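Local coordinates for protein condensin complex subunit 3 (PDB 5OQR) that serves as a regulatory subunit of condensin, the complex required to convert interphase chromatin into condensed, mitotic-like chromosomes, at residues Arg56-Leu61 against Ile104-Asn109; Asn161-Leu166 against Arg177-Asn182; Lys226-Leu231 against Ser272-Val277. One frame throughout, in Å; residues are numbered along the deposited sequence.

Interaction 1 (Arg56-Leu61 against Ile104-Asn109)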
loop_
_atom_site.group_PDB
_atom_site.type_symbol
_atom_site.label_atom_id
_atom_site.label_comp_id
_atom_site.label_asym_id
_atom_site.label_seq_id
_atom_site.Cartn_x
_atom_site.Cartn_y
_atom_site.Cartn_z
ATOM N N ARG A 56 -27.070 -22.041 -19.153
ATOM C CA ARG A 56 -26.955 -22.964 -20.279
ATOM C C ARG A 56 -28.014 -22.665 -21.331
ATOM O O ARG A 56 -27.701 -22.474 -22.512
ATOM C CB ARG A 56 -27.081 -24.410 -19.802
ATOM C CG ARG A 56 -25.957 -24.883 -18.904
ATOM C CD ARG A 56 -25.813 -26.393 -18.981
ATOM N NE ARG A 56 -25.107 -26.939 -17.827
ATOM C CZ ARG A 56 -25.664 -27.151 -16.638
ATOM N NH1 ARG A 56 -26.942 -26.856 -16.434
ATOM N NH2 ARG A 56 -24.941 -27.652 -15.647
ATOM N N VAL A 57 -29.283 -22.629 -20.916
ATOM C CA VAL A 57 -30.363 -22.293 -21.840
ATOM C C VAL A 57 -30.061 -20.972 -22.531
ATOM O O VAL A 57 -30.161 -20.850 -23.758
ATOM C CB VAL A 57 -31.709 -22.240 -21.093
ATOM C CG1 VAL A 57 -32.833 -21.841 -22.040
ATOM C CG2 VAL A 57 -32.012 -23.586 -20.449
ATOM N N LEU A 58 -29.684 -19.961 -21.748
ATOM C CA LEU A 58 -29.374 -18.662 -22.327
ATOM C C LEU A 58 -28.145 -18.735 -23.223
ATOM O O LEU A 58 -28.067 -18.014 -24.224
ATOM C CB LEU A 58 -29.177 -17.634 -21.212
ATOM C CG LEU A 58 -29.050 -16.156 -21.591
ATOM C CD1 LEU A 58 -29.923 -15.780 -22.783
ATOM C CD2 LEU A 58 -29.397 -15.293 -20.385
ATOM N N ARG A 59 -27.181 -19.595 -22.888
ATOM C CA ARG A 59 -26.053 -19.821 -23.784
ATOM C C ARG A 59 -26.516 -20.440 -25.096
ATOM O O ARG A 59 -26.037 -20.065 -26.172
ATOM C CB ARG A 59 -25.016 -20.718 -23.108
ATOM C CG ARG A 59 -24.192 -20.028 -22.036
ATOM C CD ARG A 59 -23.168 -19.082 -22.633
ATOM N NE ARG A 59 -22.344 -18.462 -21.600
ATOM C CZ ARG A 59 -21.354 -19.077 -20.961
ATOM N NH1 ARG A 59 -21.059 -20.341 -21.240
ATOM N NH2 ARG A 59 -20.660 -18.431 -20.034
ATOM N N PHE A 60 -27.449 -21.391 -25.028
ATOM C CA PHE A 60 -27.955 -22.018 -26.245
ATOM C C PHE A 60 -28.615 -20.996 -27.159
ATOM O O PHE A 60 -28.468 -21.061 -28.385
ATOM C CB PHE A 60 -28.946 -23.128 -25.894
ATOM C CG PHE A 60 -29.765 -23.596 -27.064
ATOM C CD1 PHE A 60 -31.147 -23.528 -27.030
ATOM C CD2 PHE A 60 -29.151 -24.089 -28.201
ATOM C CE1 PHE A 60 -31.900 -23.952 -28.106
ATOM C CE2 PHE A 60 -29.900 -24.514 -29.280
ATOM C CZ PHE A 60 -31.275 -24.445 -29.232
ATOM N N LEU A 61 -29.350 -20.045 -26.583
ATOM C CA LEU A 61 -30.104 -19.101 -27.400
ATOM C C LEU A 61 -29.173 -18.140 -28.129
ATOM O O LEU A 61 -29.262 -17.986 -29.351
ATOM C CB LEU A 61 -31.108 -18.351 -26.525
ATOM C CG LEU A 61 -32.157 -19.262 -25.874
ATOM C CD1 LEU A 61 -33.017 -18.494 -24.885
ATOM C CD2 LEU A 61 -33.034 -19.932 -26.925
ATOM N N ILE A 104 -30.666 -9.141 -21.984
ATOM C CA ILE A 104 -30.430 -8.021 -22.891
ATOM C C ILE A 104 -28.941 -7.858 -23.160
ATOM O O ILE A 104 -28.525 -7.619 -24.299
ATOM C CB ILE A 104 -31.049 -6.732 -22.322
ATOM C CG1 ILE A 104 -32.576 -6.842 -22.335
ATOM C CG2 ILE A 104 -30.599 -5.507 -23.125
ATOM C CD1 ILE A 104 -33.274 -5.721 -21.619
ATOM N N ALA A 105 -28.115 -7.984 -22.120
ATOM C CA ALA A 105 -26.676 -7.814 -22.292
ATOM C C ALA A 105 -26.130 -8.782 -23.332
ATOM O O ALA A 105 -25.345 -8.397 -24.206
ATOM C CB ALA A 105 -25.961 -8.009 -20.955
ATOM N N ARG A 106 -26.537 -10.048 -23.256
ATOM C CA ARG A 106 -25.979 -11.059 -24.145
ATOM C C ARG A 106 -26.590 -10.987 -25.539
ATOM O O ARG A 106 -25.884 -11.169 -26.536
ATOM C CB ARG A 106 -26.191 -12.451 -23.553
ATOM C CG ARG A 106 -25.580 -12.648 -22.176
ATOM C CD ARG A 106 -25.480 -14.125 -21.838
ATOM N NE ARG A 106 -25.052 -14.359 -20.462
ATOM C CZ ARG A 106 -24.882 -15.564 -19.927
ATOM N NH1 ARG A 106 -24.490 -15.683 -18.667
ATOM N NH2 ARG A 106 -25.102 -16.654 -20.651
ATOM N N VAL A 107 -27.894 -10.721 -25.632
ATOM C CA VAL A 107 -28.569 -10.798 -26.923
ATOM C C VAL A 107 -28.176 -9.621 -27.809
ATOM O O VAL A 107 -27.884 -9.796 -28.997
ATOM C CB VAL A 107 -30.093 -10.880 -26.725
ATOM C CG1 VAL A 107 -30.803 -10.950 -28.070
ATOM C CG2 VAL A 107 -30.451 -12.097 -25.886
ATOM N N VAL A 108 -28.165 -8.405 -27.255
ATOM C CA VAL A 108 -27.784 -7.245 -28.056
ATOM C C VAL A 108 -26.383 -7.427 -28.616
ATOM O O VAL A 108 -26.084 -6.970 -29.726
ATOM C CB VAL A 108 -27.892 -5.947 -27.231
ATOM C CG1 VAL A 108 -26.812 -5.891 -26.150
ATOM C CG2 VAL A 108 -27.798 -4.735 -28.144
ATOM N N ASN A 109 -25.505 -8.095 -27.866
ATOM C CA ASN A 109 -24.145 -8.338 -28.328
ATOM C C ASN A 109 -24.098 -9.196 -29.585
ATOM O O ASN A 109 -23.047 -9.258 -30.232
ATOM C CB ASN A 109 -23.337 -9.009 -27.216
ATOM C CG ASN A 109 -21.869 -9.153 -27.569
ATOM O OD1 ASN A 109 -21.255 -8.230 -28.104
ATOM N ND2 ASN A 109 -21.303 -10.317 -27.276
#
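Arg-106 of the curated HEAT repeat 2 reaches over to Leu-58 and Arg-59 of HEAT repeat 1, a contact between neighbouring repeats of the helical solenoid. The nearest CA atoms of the two segments, those of Leu-58 and Arg-106, are 8.5 Å apart, and the arginine spans the gap. Its chain runs extended from CG to NE, with CG anti to the carbonyl carbon (chi1 -58°). Arg-106 CD and NH2 both come 4.1 Å from Leu-58 CG, where the two side chains cross at a slant. Leu-58 CD2 sits over one face of the Arg-106 guanidinium, 4.2 Å above its plane and offset toward the rim. Arg-59 bends at its second torsion and brings its own guanidinium up. Arg-59 NE comes 3.4 Å from Arg-106 NH2, and the two planes are turned 34° apart. Both atoms are donors, so no bond forms between them. Arg-106 NH1 has a long, weak ion pair with Asp-55. Cut back to an alanine here, the side chain would no longer reach Leu-58, which would probably lose this cover, and Asp-55 would probably lose its weak charge partner. Next to it, Val-107 packs on Val-78 and Ile-81 of helix 78-86. The chemistry is that of an aliphatic arm packed on leucine with two like charges at its end. The nearby Asp-55 carboxylate probably offsets part of that repulsion.

Interaction 2 (Asn161-Leu166 against Arg177-Asn182)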
loop_
_atom_site.group_PDB
_atom_site.type_symbol
_atom_site.label_atom_id
_atom_site.label_comp_id
_atom_site.label_asym_id
_atom_site.label_seq_id
_atom_site.Cartn_x
_atom_site.Cartn_y
_atom_site.Cartn_z
ATOM N N ASN A 161 -19.645 8.693 -18.432
ATOM C CA ASN A 161 -19.459 9.298 -17.116
ATOM C C ASN A 161 -20.115 8.479 -16.014
ATOM O O ASN A 161 -19.638 8.476 -14.874
ATOM C CB ASN A 161 -20.016 10.723 -17.118
ATOM C CG ASN A 161 -19.282 11.634 -18.083
ATOM O OD1 ASN A 161 -18.123 11.396 -18.420
ATOM N ND2 ASN A 161 -19.956 12.687 -18.531
ATOM N N ILE A 162 -21.203 7.776 -16.330
ATOM C CA ILE A 162 -21.880 6.966 -15.324
ATOM C C ILE A 162 -21.038 5.755 -14.954
ATOM O O ILE A 162 -21.040 5.318 -13.797
ATOM C CB ILE A 162 -23.270 6.558 -15.844
ATOM C CG1 ILE A 162 -24.160 7.796 -15.953
ATOM C CG2 ILE A 162 -23.915 5.516 -14.930
ATOM C CD1 ILE A 162 -25.353 7.603 -16.833
ATOM N N LEU A 163 -20.307 5.193 -15.916
ATOM C CA LEU A 163 -19.491 4.019 -15.633
ATOM C C LEU A 163 -18.281 4.385 -14.783
ATOM O O LEU A 163 -17.958 3.682 -13.819
ATOM C CB LEU A 163 -19.069 3.363 -16.945
ATOM C CG LEU A 163 -20.253 2.887 -17.794
ATOM C CD1 LEU A 163 -19.805 2.506 -19.193
ATOM C CD2 LEU A 163 -20.966 1.718 -17.125
ATOM N N LEU A 164 -17.601 5.482 -15.122
ATOM C CA LEU A 164 -16.559 6.006 -14.244
ATOM C C LEU A 164 -17.076 6.149 -12.820
ATOM O O LEU A 164 -16.351 5.898 -11.852
ATOM C CB LEU A 164 -16.076 7.364 -14.752
ATOM C CG LEU A 164 -15.608 7.472 -16.202
ATOM C CD1 LEU A 164 -15.395 8.934 -16.561
ATOM C CD2 LEU A 164 -14.337 6.677 -16.418
ATOM N N PHE A 165 -18.341 6.547 -12.683
ATOM C CA PHE A 165 -18.904 6.858 -11.376
ATOM C C PHE A 165 -19.092 5.601 -10.535
ATOM O O PHE A 165 -18.810 5.607 -9.331
ATOM C CB PHE A 165 -20.225 7.604 -11.578
ATOM C CG PHE A 165 -21.059 7.728 -10.341
ATOM C CD1 PHE A 165 -22.057 6.808 -10.073
ATOM C CD2 PHE A 165 -20.866 8.778 -9.462
ATOM C CE1 PHE A 165 -22.836 6.924 -8.943
ATOM C CE2 PHE A 165 -21.645 8.899 -8.328
ATOM C CZ PHE A 165 -22.633 7.971 -8.070
ATOM N N LEU A 166 -19.560 4.512 -11.148
ATOM C CA LEU A 166 -19.725 3.259 -10.419
ATOM C C LEU A 166 -18.384 2.572 -10.198
ATOM O O LEU A 166 -18.078 2.134 -9.083
ATOM C CB LEU A 166 -20.678 2.334 -11.177
ATOM C CG LEU A 166 -22.129 2.802 -11.259
ATOM C CD1 LEU A 166 -22.904 1.931 -12.220
ATOM C CD2 LEU A 166 -22.776 2.783 -9.884
ATOM N N ARG A 177 -15.553 -4.523 -11.144
ATOM C CA ARG A 177 -14.805 -5.312 -12.117
ATOM C C ARG A 177 -15.532 -5.374 -13.453
ATOM O O ARG A 177 -14.903 -5.292 -14.514
ATOM C CB ARG A 177 -14.557 -6.720 -11.577
ATOM C CG ARG A 177 -13.848 -7.623 -12.572
ATOM C CD ARG A 177 -13.115 -8.773 -11.904
ATOM N NE ARG A 177 -14.011 -9.848 -11.482
ATOM C CZ ARG A 177 -14.406 -10.079 -10.233
ATOM N NH1 ARG A 177 -13.992 -9.314 -9.231
ATOM N NH2 ARG A 177 -15.222 -11.095 -9.979
ATOM N N SER A 178 -16.857 -5.520 -13.424
ATOM C CA SER A 178 -17.618 -5.546 -14.667
ATOM C C SER A 178 -17.476 -4.230 -15.418
ATOM O O SER A 178 -17.286 -4.220 -16.640
ATOM C CB SER A 178 -19.088 -5.843 -14.375
ATOM O OG SER A 178 -19.817 -6.019 -15.575
ATOM N N VAL A 179 -17.567 -3.106 -14.703
ATOM C CA VAL A 179 -17.338 -1.809 -15.332
ATOM C C VAL A 179 -15.899 -1.721 -15.819
ATOM O O VAL A 179 -15.619 -1.199 -16.906
ATOM C CB VAL A 179 -17.663 -0.665 -14.352
ATOM C CG1 VAL A 179 -17.672 0.661 -15.083
ATOM C CG2 VAL A 179 -19.002 -0.888 -13.656
ATOM N N LEU A 180 -14.967 -2.236 -15.019
ATOM C CA LEU A 180 -13.554 -2.179 -15.366
ATOM C C LEU A 180 -13.251 -2.974 -16.628
ATOM O O LEU A 180 -12.291 -2.661 -17.342
ATOM C CB LEU A 180 -12.728 -2.702 -14.190
ATOM C CG LEU A 180 -11.208 -2.787 -14.322
ATOM C CD1 LEU A 180 -10.617 -1.494 -14.855
ATOM C CD2 LEU A 180 -10.616 -3.134 -12.965
ATOM N N LEU A 181 -14.058 -3.989 -16.928
ATOM C CA LEU A 181 -13.779 -4.896 -18.034
ATOM C C LEU A 181 -14.469 -4.508 -19.335
ATOM O O LEU A 181 -14.152 -5.093 -20.377
ATOM C CB LEU A 181 -14.193 -6.321 -17.656
ATOM C CG LEU A 181 -13.111 -7.186 -17.010
ATOM C CD1 LEU A 181 -13.724 -8.433 -16.400
ATOM C CD2 LEU A 181 -12.053 -7.563 -18.035
ATOM N N ASN A 182 -15.395 -3.549 -19.311
ATOM C CA ASN A 182 -16.152 -3.192 -20.502
ATOM C C ASN A 182 -16.137 -1.707 -20.828
ATOM O O ASN A 182 -16.663 -1.325 -21.878
ATOM C CB ASN A 182 -17.613 -3.647 -20.359
ATOM C CG ASN A 182 -17.733 -5.122 -20.037
ATOM O OD1 ASN A 182 -17.875 -5.956 -20.931
ATOM N ND2 ASN A 182 -17.670 -5.452 -18.753
#
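Val-179 sends CG1 against CB and CD2 of Leu-163. In Val-179, CG1 is anti to the backbone N (chi1 -170°), which carries this methyl to the backbone of the facing helix. In Leu-163, CG is anti to the carbonyl carbon (chi1 -61°), which keeps CD2 as well as CB within packing distance of the valine methyl. CG1 of Val-179 lies 3.6 Å from Leu-163 CB. The same methyl is 4.0 Å from Leu-163 CD2, and it lies near the Leu-163 carbonyl O, 3.3 Å away. The other methyl, Val-179 CG2, points to the next turn and lies 4.4 Å from Leu-166 CB. One valine thus packs on two leucines spaced three residues apart. The contact is buried. No polar group takes part in the contact between these side chains; it is van der Waals packing. The backbones come close, with the CA atoms of Leu-163 and Val-179 6.2 Å apart. Val-142 of helix 135-145 touches both Leu-166 and Val-179 and extends the core toward the preceding repeat. Phe-165 also meets an aromatic ring of the chain of another protein, and Leu-166 packs on an aromatic side chain of that chain. Helices 158-169 and 173-182 both belong to the curated HEAT repeat 4. The two helices, linked by a short turn and packed through aliphatic side chains, form the helical hairpin that defines a HEAT repeat.

Interaction 3 (Lys226-Leu231 against Ser272-Val277)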
loop_
_atom_site.group_PDB
_atom_site.type_symbol
_atom_site.label_atom_id
_atom_site.label_comp_id
_atom_site.label_asym_id
_atom_site.label_seq_id
_atom_site.Cartn_x
_atom_site.Cartn_y
_atom_site.Cartn_z
ATOM N N LYS A 226 3.163 7.790 -15.680
ATOM C CA LYS A 226 2.161 6.735 -15.590
ATOM C C LYS A 226 2.813 5.359 -15.669
ATOM O O LYS A 226 2.485 4.464 -14.887
ATOM C CB LYS A 226 1.120 6.902 -16.697
ATOM C CG LYS A 226 0.077 7.972 -16.419
ATOM C CD LYS A 226 -0.955 8.034 -17.532
ATOM C CE LYS A 226 -1.935 9.175 -17.329
ATOM N NZ LYS A 226 -1.386 10.479 -17.795
ATOM N N ARG A 227 3.745 5.182 -16.610
ATOM C CA ARG A 227 4.447 3.908 -16.736
ATOM C C ARG A 227 5.099 3.506 -15.422
ATOM O O ARG A 227 5.066 2.335 -15.034
ATOM C CB ARG A 227 5.510 3.998 -17.830
ATOM C CG ARG A 227 5.018 4.502 -19.172
ATOM C CD ARG A 227 6.192 4.822 -20.076
ATOM N NE ARG A 227 5.787 5.521 -21.291
ATOM C CZ ARG A 227 6.633 6.088 -22.144
ATOM N NH1 ARG A 227 7.938 6.049 -21.915
ATOM N NH2 ARG A 227 6.173 6.702 -23.224
ATOM N N VAL A 228 5.705 4.468 -14.726
ATOM C CA VAL A 228 6.426 4.157 -13.496
ATOM C C VAL A 228 5.450 3.886 -12.360
ATOM O O VAL A 228 5.659 2.976 -11.548
ATOM C CB VAL A 228 7.397 5.301 -13.152
ATOM C CG1 VAL A 228 8.076 5.059 -11.808
ATOM C CG2 VAL A 228 8.437 5.448 -14.244
ATOM N N ARG A 229 4.373 4.665 -12.278
ATOM C CA ARG A 229 3.403 4.463 -11.209
ATOM C C ARG A 229 2.744 3.096 -11.329
ATOM O O ARG A 229 2.456 2.445 -10.318
ATOM C CB ARG A 229 2.360 5.580 -11.236
ATOM C CG ARG A 229 1.640 5.777 -9.912
ATOM C CD ARG A 229 1.071 7.183 -9.768
ATOM N NE ARG A 229 -0.046 7.434 -10.682
ATOM C CZ ARG A 229 -0.020 8.257 -11.728
ATOM N NH1 ARG A 229 1.069 8.951 -12.031
ATOM N NH2 ARG A 229 -1.107 8.396 -12.479
ATOM N N ILE A 230 2.512 2.637 -12.560
ATOM C CA ILE A 230 1.967 1.298 -12.776
ATOM C C ILE A 230 2.896 0.250 -12.178
ATOM O O ILE A 230 2.500 -0.548 -11.320
ATOM C CB ILE A 230 1.738 1.048 -14.277
ATOM C CG1 ILE A 230 0.623 1.956 -14.799
ATOM C CG2 ILE A 230 1.388 -0.417 -14.538
ATOM C CD1 ILE A 230 0.492 1.961 -16.299
ATOM N N LEU A 231 4.150 0.232 -12.635
ATOM C CA LEU A 231 5.082 -0.803 -12.203
ATOM C C LEU A 231 5.333 -0.731 -10.704
ATOM O O LEU A 231 5.460 -1.764 -10.038
ATOM C CB LEU A 231 6.394 -0.674 -12.975
ATOM C CG LEU A 231 6.274 -0.724 -14.498
ATOM C CD1 LEU A 231 7.635 -0.510 -15.135
ATOM C CD2 LEU A 231 5.667 -2.041 -14.953
ATOM N N SER A 272 17.158 7.429 -14.179
ATOM C CA SER A 272 17.916 8.322 -13.308
ATOM C C SER A 272 17.010 9.020 -12.302
ATOM O O SER A 272 17.458 9.373 -11.206
ATOM C CB SER A 272 18.682 9.347 -14.143
ATOM O OG SER A 272 17.838 9.968 -15.095
ATOM N N ASN A 273 15.741 9.222 -12.649
ATOM C CA ASN A 273 14.775 9.831 -11.746
ATOM C C ASN A 273 13.842 8.817 -11.099
ATOM O O ASN A 273 13.084 9.185 -10.198
ATOM C CB ASN A 273 13.943 10.880 -12.491
ATOM C CG ASN A 273 14.745 12.115 -12.841
ATOM O OD1 ASN A 273 15.067 12.923 -11.971
ATOM N ND2 ASN A 273 15.067 12.272 -14.118
ATOM N N ASN A 274 13.879 7.557 -11.533
ATOM C CA ASN A 274 13.039 6.505 -10.981
ATOM C C ASN A 274 13.892 5.252 -10.784
ATOM O O ASN A 274 13.634 4.187 -11.333
ATOM C CB ASN A 274 11.845 6.232 -11.892
ATOM C CG ASN A 274 11.126 7.496 -12.300
ATOM O OD1 ASN A 274 10.324 8.041 -11.545
ATOM N ND2 ASN A 274 11.408 7.972 -13.503
ATOM N N SER A 275 14.936 5.385 -9.967
ATOM C CA SER A 275 15.908 4.308 -9.816
ATOM C C SER A 275 15.298 3.098 -9.117
ATOM O O SER A 275 15.478 1.959 -9.562
ATOM C CB SER A 275 17.127 4.818 -9.047
ATOM O OG SER A 275 18.127 3.822 -8.955
ATOM N N ASP A 276 14.574 3.321 -8.018
ATOM C CA ASP A 276 14.057 2.203 -7.233
ATOM C C ASP A 276 13.107 1.340 -8.054
ATOM O O ASP A 276 13.193 0.107 -8.032
ATOM C CB ASP A 276 13.358 2.720 -5.975
ATOM C CG ASP A 276 14.334 3.224 -4.928
ATOM O OD1 ASP A 276 15.529 2.875 -5.010
ATOM O OD2 ASP A 276 13.902 3.960 -4.016
ATOM N N VAL A 277 12.187 1.970 -8.785
ATOM C CA VAL A 277 11.246 1.209 -9.601
ATOM C C VAL A 277 11.973 0.503 -10.736
ATOM O O VAL A 277 11.636 -0.631 -11.096
ATOM C CB VAL A 277 10.131 2.131 -10.130
ATOM C CG1 VAL A 277 9.228 1.383 -11.106
ATOM C CG2 VAL A 277 9.311 2.680 -8.979
#
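Asn-274 packs on Val-228 along its whole side chain. Its CB lies 3.9 Å from Val-228 CG1. The next atom, Asn-274 CG, faces the fork of the valine and is 3.9 Å from both CG1 and CG2. At the tip the two branches part. Asn-274 OD1 comes 3.7 Å from Val-228 CG1, a plain packing contact. Asn-274 ND2 lies 4.0 Å from Val-228 CG2, and its hydrogen bond goes to the backbone O of Asp-270. A second, weak bond from ND2 reaches the O of Leu-269. These bonds tie the amide back to its own loop while its flank covers the valine. The contact joins helix 224-235, in the curated HEAT repeat 5, to the start of helix 275-288, as neighbouring helices pack in an alpha-solenoid. Asn-274 holds the N-cap position of the latter helix, but its side chain makes no capping bond. Three residues on from Asn-274, Val-277 approaches the same valine, with its CG2 3.9 Å from Val-228 CG1. In Val-277, CG1 is anti to the backbone N (chi1 174°), which sets it 4.0 Å from Leu-231 CB. Leu-231 also touches Trp-254 of helix 240-257.

How the interactions relate
The three contacts follow one another along the chain without interleaving. Interaction 1 joins HEAT repeats 1 and 2, interaction 2 lies inside HEAT repeat 4, and interaction 3 joins HEAT repeat 5 to helix 275-288. No helix is shared between them. The centres of interactions 1 and 2 lie about 21 Å apart. Those of 2 and 3 are about 27 Å apart. The first and last centres are about 44 Å apart. The contacts therefore step along the all-helical solenoid from its N-terminal end toward the middle of the chain. Another protein chain comes within reach of interactions 1 and 2 but not of 3. This is consistent with this part of the solenoid lying against the other protein of the assembly.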